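PDB 6Z34: CymD from Pseudomonas putida, which forms an outer-membrane channel of the FadL family through which monoaromatic hydrocarbons are probably taken up by lateral diffusion. Local coordinates for residues A155-V160 with W218-R223. Residues are numbered along the deposited sequence; the frame is centred on the assembly and turned at random.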
ATOM      1  N   ALA A 155      11.130  15.667   0.285  1.00 50.81           N
ATOM      2  CA  ALA A 155      11.460  14.411  -0.357  1.00 47.97           C
ATOM      3  C   ALA A 155      11.567  13.340   0.710  1.00 55.80           C
ATOM      4  O   ALA A 155      11.781  13.641   1.895  1.00 47.87           O
ATOM      5  CB  ALA A 155      12.768  14.486  -1.147  1.00 37.37           C
ATOM      6  N   SER A 156      11.369  12.088   0.275  1.00 44.93           N
ATOM      7  CA  SER A 156      11.622  10.919   1.098  1.00 36.59           C
ATOM      8  C   SER A 156      12.361   9.891   0.259  1.00 46.55           C
ATOM      9  O   SER A 156      12.188   9.827  -0.963  1.00 43.55           O
ATOM     10  CB  SER A 156      10.338  10.284   1.611  1.00 41.49           C
ATOM     11  OG  SER A 156       9.580  11.213   2.337  1.00 46.31           O
ATOM     12  N   LEU A 157      13.195   9.093   0.922  1.00 47.84           N
ATOM     13  CA  LEU A 157      13.764   7.889   0.332  1.00 47.54           C
ATOM     14  C   LEU A 157      13.349   6.711   1.197  1.00 45.23           C
ATOM     15  O   LEU A 157      13.685   6.665   2.387  1.00 44.07           O
ATOM     16  CB  LEU A 157      15.285   7.970   0.232  1.00 53.02           C
ATOM     17  CG  LEU A 157      15.870   6.679  -0.331  1.00 61.62           C
ATOM     18  CD1 LEU A 157      16.030   6.800  -1.847  1.00 53.95           C
ATOM     19  CD2 LEU A 157      17.179   6.335   0.338  1.00 65.87           C
ATOM     20  N   ASP A 158      12.600   5.777   0.612  1.00 45.50           N
ATOM     21  CA  ASP A 158      12.119   4.616   1.354  1.00 53.24           C
ATOM     22  C   ASP A 158      13.077   3.441   1.214  1.00 52.84           C
ATOM     23  O   ASP A 158      13.462   3.076   0.097  1.00 49.94           O
ATOM     24  CB  ASP A 158      10.740   4.166   0.875  1.00 45.94           C
ATOM     25  CG  ASP A 158       9.701   5.255   0.911  1.00 54.03           C
ATOM     26  OD1 ASP A 158       9.957   6.358   1.470  1.00 48.43           O
ATOM     27  OD2 ASP A 158       8.596   4.974   0.384  1.00 55.95           O
ATOM     28  N   ALA A 159      13.448   2.846   2.352  1.00 47.32           N
ATOM     29  CA  ALA A 159      13.815   1.435   2.372  1.00 43.73           C
ATOM     30  C   ALA A 159      12.522   0.648   2.496  1.00 44.05           C
ATOM     31  O   ALA A 159      11.658   0.992   3.315  1.00 43.34           O
ATOM     32  CB  ALA A 159      14.747   1.105   3.532  1.00 48.16           C
ATOM     33  N   VAL A 160      12.372  -0.380   1.668  1.00 42.40           N
ATOM     34  CA  VAL A 160      11.089  -1.047   1.468  1.00 45.13           C
ATOM     35  C   VAL A 160      11.314  -2.541   1.644  1.00 47.68           C
ATOM     36  O   VAL A 160      12.144  -3.139   0.945  1.00 46.64           O
ATOM     37  CB  VAL A 160      10.492  -0.758   0.070  1.00 46.64           C
ATOM     38  CG1 VAL A 160       9.212  -1.562  -0.161  1.00 37.99           C
ATOM     39  CG2 VAL A 160      10.294   0.778  -0.178  1.00 37.38           C
ATOM     40  N   TRP A 218      14.126  -6.811   0.241  1.00 40.18           N
ATOM     41  CA  TRP A 218      14.353  -5.406   0.498  1.00 50.66           C
ATOM     42  C   TRP A 218      14.437  -4.673  -0.828  1.00 53.75           C
ATOM     43  O   TRP A 218      14.915  -5.213  -1.824  1.00 60.91           O
ATOM     44  CB  TRP A 218      15.642  -5.210   1.304  1.00 52.19           C
ATOM     45  CG  TRP A 218      15.432  -5.503   2.754  1.00 52.57           C
ATOM     46  CD1 TRP A 218      15.742  -6.656   3.414  1.00 51.05           C
ATOM     47  CD2 TRP A 218      14.800  -4.649   3.709  1.00 46.86           C
ATOM     48  NE1 TRP A 218      15.355  -6.565   4.733  1.00 55.67           N
ATOM     49  CE2 TRP A 218      14.783  -5.334   4.940  1.00 60.38           C
ATOM     50  CE3 TRP A 218      14.267  -3.359   3.649  1.00 50.96           C
ATOM     51  CZ2 TRP A 218      14.259  -4.767   6.106  1.00 57.64           C
ATOM     52  CZ3 TRP A 218      13.735  -2.803   4.803  1.00 53.35           C
ATOM     53  CH2 TRP A 218      13.735  -3.505   6.014  1.00 52.85           C
ATOM     54  N   GLY A 219      13.939  -3.450  -0.845  1.00 49.61           N
ATOM     55  CA  GLY A 219      13.956  -2.667  -2.065  1.00 47.48           C
ATOM     56  C   GLY A 219      14.063  -1.191  -1.746  1.00 54.93           C
ATOM     57  O   GLY A 219      14.421  -0.826  -0.619  1.00 50.95           O
ATOM     58  N   ILE A 220      13.741  -0.329  -2.708  1.00 48.91           N
ATOM     59  CA  ILE A 220      13.923   1.096  -2.514  1.00 48.66           C
ATOM     60  C   ILE A 220      12.833   1.827  -3.276  1.00 53.63           C
ATOM     61  O   ILE A 220      12.511   1.473  -4.413  1.00 51.94           O
ATOM     62  CB  ILE A 220      15.342   1.538  -2.940  1.00 48.73           C
ATOM     63  CG1 ILE A 220      15.542   3.035  -2.708  1.00 53.37           C
ATOM     64  CG2 ILE A 220      15.615   1.212  -4.387  1.00 44.76           C
ATOM     65  CD1 ILE A 220      16.892   3.503  -3.152  1.00 57.62           C
ATOM     66  N   GLY A 221      12.250   2.839  -2.619  1.00 54.12           N
ATOM     67  CA  GLY A 221      11.300   3.756  -3.222  1.00 53.73           C
ATOM     68  C   GLY A 221      11.498   5.205  -2.783  1.00 59.61           C
ATOM     69  O   GLY A 221      12.547   5.560  -2.228  1.00 54.26           O
ATOM     70  N   GLY A 222      10.514   6.056  -3.017  1.00 48.24           N
ATOM     71  CA  GLY A 222      10.653   7.438  -2.608  1.00 51.58           C
ATOM     72  C   GLY A 222       9.650   8.321  -3.316  1.00 53.04           C
ATOM     73  O   GLY A 222       8.875   7.870  -4.171  1.00 48.80           O
ATOM     74  N   ARG A 223       9.684   9.600  -2.929  1.00 44.50           N
ATOM     75  CA  ARG A 223       8.784  10.615  -3.452  1.00 42.53           C
ATOM     76  C   ARG A 223       9.452  11.981  -3.377  1.00 51.73           C
ATOM     77  O   ARG A 223      10.370  12.201  -2.585  1.00 57.96           O
ATOM     78  CB  ARG A 223       7.448  10.618  -2.692  1.00 41.80           C
ATOM     79  CG  ARG A 223       7.545  10.806  -1.179  1.00 41.89           C
ATOM     80  CD  ARG A 223       6.360  10.182  -0.484  1.00 42.74           C
ATOM     81  NE  ARG A 223       6.330   8.783  -0.855  1.00 53.20           N
ATOM     82  CZ  ARG A 223       7.015   7.852  -0.210  1.00 58.38           C
ATOM     83  NH1 ARG A 223       7.737   8.195   0.854  1.00 45.07           N
ATOM     84  NH2 ARG A 223       6.994   6.596  -0.641  1.00 51.37           N
TER
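OD2 of D158 is held by two arginines, NH2 of R223 across the strand pair, near the guanidinium plane, and R138 of strand 131-146. The other oxygen, OD1, takes NH1 of R223 at 2.9 Å on its syn lone pair. The D158 and R223 side chains cross at about a right angle with their flat groups 33° apart. N241 receives NE of R223, so strands on both flanks help to fix the ion pair. CG of R223 sits between its own backbone N and carbonyl carbon (chi1 56°), and a bend at chi3 precedes the guanidinium, whose NH1 lies 3.4 Å from CB of S156. S156 itself turns OG to S142 and the carbonyl of M30. An alanine in place of R223 would probably leave D158 with R138 but without this two-bond partner, and the amide oxygen of N241 without its NE donor. On the other face, CD1 of L157 touches CD1 of I220 at 3.6 Å. CE3 of the W218 ring lies 3.4 Å from O of V160, and CZ3 nears CB of A159. S156 and R223 form a hydrogen-bonded pair, N of S156 lying 3.0 Å from O of R223 and N of R223 bonding back to O of S156. At G222 a side chain would clash with the S156 carbonyl oxygen. The pattern is that of neighbouring antiparallel strands in a FadL-type beta-barrel wall, with a buried charge cluster facing the N-terminal segment around M30 and P34.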